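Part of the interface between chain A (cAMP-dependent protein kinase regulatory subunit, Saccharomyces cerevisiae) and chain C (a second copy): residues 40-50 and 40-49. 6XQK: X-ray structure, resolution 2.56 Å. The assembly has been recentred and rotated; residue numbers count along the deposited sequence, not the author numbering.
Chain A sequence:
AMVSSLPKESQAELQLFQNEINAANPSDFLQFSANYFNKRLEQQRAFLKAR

Chain A, residues 40-50: RLEQQRAFLKA
Chain C, residues 40-49: RLEQQRAFLK

Two copies of one helix pack side by side, running from residue 40 through Leu48(A) and Leu48(C), each continuing from earlier in its chain. Phi/psi values lie near -65/-40, and i to i+4 bonds such as Arg45(A) N to Leu41(A) O (2.8 Å) and Arg45(C) N to Leu41(C) O (2.9 Å) hold the turns. Ala50(A) leaves the helix at phi/psi -61/146. The N-to-C directions differ by 46° (signed crossing angle 46°), with axes 9.9 Å apart at closest approach. Like residues meet in register: CA of Arg45(A) lies 6.8 Å from CA of Arg45(C), and CA of Leu48(A) only 5.6 Å from CA of Leu48(C).

Residues 41, 44 and 48 direct CA-to-CB toward the partner in both chains, forming one stripe per helix; together the stretches bury 530 Å². At the closest register, CB of Leu48(A) touches CB of Leu48(C) at 3.6 Å. Both leucines are m,t, and their branched apolar ends spread over neighbouring side chains: CD1 of Leu48(A) reaches CG of Lys49(C) at 3.6 Å, while CD1 of Leu48(C) meets CD of Lys49(A) at 3.7 Å. Aliphatic lysine stems thus extend the apolar patch. Lys49(A) coils through m,m,m with chi4 -146°; Lys49(C) runs m,t,p,t.

Arg45 starts sideways in each chain, but its length brings the guanidinium to the other helix. Arg45(A) is extended (t,t,t, chi4 95°); Arg45(C) bends at chi3 (-107°) after t,t, with chi4 -107°. Each guanidinium has a leucine over one face and a glutamine oxygen at its edge. CD2 of Leu41(C) lies 3.6 Å from NE of Arg45(A), and CD2 of Leu41(A) 3.4 Å from NE of Arg45(C); both Leu41 side chains are m,t. Arg45(C) NH2 donates a very short 2.4 Å hydrogen bond to Gln44(A) OE1, whereas its counterpart, Arg45(A) NH2 to Gln44(C) OE1, is weak at 3.4 Å. The glutamines differ slightly, with chi1/chi2/chi3 of -62°/-162°/-18° in A and -69°/-145°/-17° in C. A carboxamide oxygen suits this place as an uncharged acceptor for the buried arginine.

Three waters bridge the chains. Water 1 donates to Leu41(A) O (2.8 Å) and accepts from Arg45(C) NE (3.1 Å); water 2 accepts from Arg45(A) NH1 (2.8 Å) and donates to Leu41(C) O (3.1 Å). Water 3 donates to Leu48(A) O (2.8 Å) and Leu48(C) O (3.1 Å). Outside the contact, Arg40 (m,m,m) bonds through NH1 to Gln43 OE1 of its own chain, at 3.0 Å in both copies.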

# COMPACT_ATOMS: atom_id res chain seq x y z
N ARG A 40 6.02 0.69 7.48
CA ARG A 40 5.78 0.89 8.92
C ARG A 40 4.69 -0.07 9.41
O ARG A 40 4.78 -0.61 10.51
CB ARG A 40 5.39 2.34 9.22
CG ARG A 40 6.55 3.35 9.15
CD ARG A 40 7.58 3.14 10.25
NE ARG A 40 7.02 3.29 11.60
CZ ARG A 40 6.90 2.30 12.50
NH1 ARG A 40 7.32 1.07 12.22
NH2 ARG A 40 6.36 2.54 13.69
N LEU A 41 3.67 -0.29 8.59
CA LEU A 41 2.60 -1.24 8.89
C LEU A 41 3.18 -2.65 8.91
O LEU A 41 2.83 -3.45 9.79
CB LEU A 41 1.50 -1.16 7.82
CG LEU A 41 0.52 0.00 7.89
CD1 LEU A 41 -0.48 -0.09 6.76
CD2 LEU A 41 -0.21 0.01 9.22
N GLU A 42 4.03 -2.98 7.93
CA GLU A 42 4.65 -4.29 7.80
C GLU A 42 5.47 -4.61 9.04
O GLU A 42 5.39 -5.73 9.54
CB GLU A 42 5.50 -4.37 6.53
CG GLU A 42 6.26 -5.68 6.40
CD GLU A 42 6.97 -5.91 5.09
OE1 GLU A 42 7.16 -4.94 4.33
OE2 GLU A 42 7.35 -7.07 4.82
N GLN A 43 6.23 -3.63 9.55
CA GLN A 43 7.02 -3.77 10.76
C GLN A 43 6.15 -4.09 11.99
O GLN A 43 6.45 -5.05 12.71
CB GLN A 43 7.89 -2.52 10.98
CG GLN A 43 8.95 -2.40 9.90
CD GLN A 43 9.76 -1.12 9.96
OE1 GLN A 43 9.26 -0.05 10.26
NE2 GLN A 43 11.05 -1.20 9.66
N GLN A 44 5.05 -3.36 12.17
CA GLN A 44 4.12 -3.62 13.29
C GLN A 44 3.36 -4.97 13.12
O GLN A 44 3.09 -5.66 14.11
CB GLN A 44 3.16 -2.43 13.47
CG GLN A 44 3.88 -1.12 13.84
CD GLN A 44 2.97 -0.07 14.44
OE1 GLN A 44 1.75 -0.13 14.32
NE2 GLN A 44 3.53 0.95 15.09
N ARG A 45 3.08 -5.38 11.84
CA ARG A 45 2.44 -6.67 11.52
C ARG A 45 3.31 -7.84 12.02
O ARG A 45 2.76 -8.84 12.49
CB ARG A 45 2.15 -6.80 10.03
CG ARG A 45 1.74 -8.20 9.58
CD ARG A 45 1.11 -8.22 8.21
NE ARG A 45 0.74 -9.58 7.81
CZ ARG A 45 -0.46 -10.12 7.98
NH1 ARG A 45 -1.46 -9.41 8.50
NH2 ARG A 45 -0.71 -11.36 7.56
N ALA A 46 4.64 -7.73 11.96
CA ALA A 46 5.51 -8.79 12.45
C ALA A 46 5.31 -9.00 13.96
O ALA A 46 5.32 -10.13 14.43
CB ALA A 46 6.95 -8.47 12.17
N PHE A 47 5.10 -7.91 14.73
CA PHE A 47 4.85 -8.02 16.16
C PHE A 47 3.47 -8.68 16.42
O PHE A 47 3.35 -9.59 17.23
CB PHE A 47 4.94 -6.62 16.85
CG PHE A 47 4.64 -6.66 18.35
CD1 PHE A 47 5.64 -6.97 19.27
CD2 PHE A 47 3.36 -6.42 18.84
CE1 PHE A 47 5.36 -7.03 20.65
CE2 PHE A 47 3.08 -6.51 20.23
CZ PHE A 47 4.09 -6.79 21.12
N LEU A 48 2.45 -8.24 15.69
CA LEU A 48 1.08 -8.73 15.80
C LEU A 48 0.93 -10.21 15.40
O LEU A 48 0.10 -10.92 15.97
CB LEU A 48 0.13 -7.81 14.99
CG LEU A 48 0.10 -6.37 15.47
CD1 LEU A 48 -0.59 -5.44 14.49
CD2 LEU A 48 -0.54 -6.29 16.81
N LYS A 49 1.73 -10.67 14.45
CA LYS A 49 1.69 -12.08 14.00
C LYS A 49 2.45 -13.02 14.92
O LYS A 49 2.21 -14.24 14.88
CB LYS A 49 2.27 -12.24 12.58
CG LYS A 49 1.41 -11.72 11.46
CD LYS A 49 0.09 -12.45 11.35
CE LYS A 49 0.23 -13.85 10.80
NZ LYS A 49 -0.97 -14.21 9.97
N ALA A 50 3.44 -12.50 15.65
CA ALA A 50 4.30 -13.31 16.49
C ALA A 50 3.55 -14.05 17.58
O ALA A 50 2.55 -13.56 18.08
CB ALA A 50 5.39 -12.44 17.11
N ARG C 40 -7.04 -6.51 3.01
CA ARG C 40 -6.96 -7.77 3.79
C ARG C 40 -5.97 -7.60 4.94
O ARG C 40 -6.19 -8.14 6.02
CB ARG C 40 -6.51 -8.98 2.95
CG ARG C 40 -7.56 -9.54 2.02
CD ARG C 40 -8.73 -10.15 2.76
NE ARG C 40 -8.34 -11.29 3.60
CZ ARG C 40 -8.49 -11.33 4.92
NH1 ARG C 40 -9.00 -10.30 5.56
NH2 ARG C 40 -8.14 -12.42 5.60
N LEU C 41 -4.87 -6.87 4.71
CA LEU C 41 -3.89 -6.59 5.76
C LEU C 41 -4.52 -5.69 6.81
O LEU C 41 -4.33 -5.91 8.00
CB LEU C 41 -2.64 -5.88 5.17
CG LEU C 41 -1.67 -6.73 4.40
CD1 LEU C 41 -0.56 -5.92 3.89
CD2 LEU C 41 -1.12 -7.83 5.26
N GLU C 42 -5.27 -4.67 6.38
CA GLU C 42 -5.95 -3.74 7.26
C GLU C 42 -6.91 -4.48 8.18
O GLU C 42 -6.92 -4.23 9.39
CB GLU C 42 -6.70 -2.65 6.43
CG GLU C 42 -7.52 -1.71 7.29
CD GLU C 42 -8.24 -0.57 6.61
OE1 GLU C 42 -8.17 -0.47 5.37
OE2 GLU C 42 -8.89 0.23 7.33
N GLN C 43 -7.68 -5.42 7.61
CA GLN C 43 -8.64 -6.21 8.35
C GLN C 43 -7.96 -7.09 9.38
O GLN C 43 -8.44 -7.13 10.51
CB GLN C 43 -9.49 -7.05 7.38
CG GLN C 43 -10.39 -6.20 6.52
CD GLN C 43 -11.15 -6.97 5.48
OE1 GLN C 43 -10.65 -7.93 4.91
NE2 GLN C 43 -12.38 -6.54 5.23
N GLN C 44 -6.85 -7.77 9.01
CA GLN C 44 -6.12 -8.63 9.93
C GLN C 44 -5.45 -7.82 11.02
O GLN C 44 -5.43 -8.26 12.15
CB GLN C 44 -5.11 -9.54 9.23
CG GLN C 44 -5.76 -10.61 8.40
CD GLN C 44 -5.00 -11.93 8.38
OE1 GLN C 44 -3.81 -12.06 8.73
NE2 GLN C 44 -5.68 -12.98 7.98
N ARG C 45 -4.93 -6.62 10.70
CA ARG C 45 -4.29 -5.77 11.69
C ARG C 45 -5.27 -5.46 12.86
O ARG C 45 -4.88 -5.53 14.02
CB ARG C 45 -3.76 -4.47 11.02
CG ARG C 45 -3.53 -3.29 11.97
CD ARG C 45 -3.12 -1.99 11.32
NE ARG C 45 -1.72 -1.79 11.61
CZ ARG C 45 -1.24 -0.89 12.47
NH1 ARG C 45 -2.04 -0.02 13.04
NH2 ARG C 45 0.06 -0.82 12.69
N ALA C 46 -6.53 -5.14 12.52
CA ALA C 46 -7.52 -4.78 13.54
C ALA C 46 -7.79 -5.93 14.49
O ALA C 46 -7.91 -5.73 15.69
CB ALA C 46 -8.81 -4.33 12.87
N PHE C 47 -7.83 -7.13 13.97
CA PHE C 47 -8.11 -8.32 14.72
C PHE C 47 -6.91 -8.70 15.58
O PHE C 47 -7.06 -8.98 16.77
CB PHE C 47 -8.61 -9.38 13.74
CG PHE C 47 -8.05 -10.75 13.69
CD1 PHE C 47 -8.48 -11.72 14.58
CD2 PHE C 47 -7.20 -11.13 12.67
CE1 PHE C 47 -8.03 -13.03 14.47
CE2 PHE C 47 -6.73 -12.43 12.58
CZ PHE C 47 -7.15 -13.37 13.48
N LEU C 48 -5.71 -8.61 15.02
CA LEU C 48 -4.48 -8.91 15.75
C LEU C 48 -4.17 -7.90 16.89
O LEU C 48 -3.62 -8.30 17.92
CB LEU C 48 -3.30 -9.00 14.77
CG LEU C 48 -3.40 -10.08 13.72
CD1 LEU C 48 -2.31 -9.93 12.70
CD2 LEU C 48 -3.43 -11.46 14.35
N LYS C 49 -4.50 -6.60 16.69
CA LYS C 49 -4.27 -5.55 17.70
C LYS C 49 -5.28 -5.70 18.83
O LYS C 49 -6.32 -6.34 18.64
CB LYS C 49 -4.40 -4.15 17.09
CG LYS C 49 -3.22 -3.73 16.22
CD LYS C 49 -3.33 -2.29 15.72
CE LYS C 49 -3.02 -1.26 16.77
NZ LYS C 49 -3.25 0.13 16.27
O HOH W 1 0.31 -4.01 10.97
O HOH W 2 -1.78 -6.76 9.49
O HOH W 3 -1.09 -10.00 18.30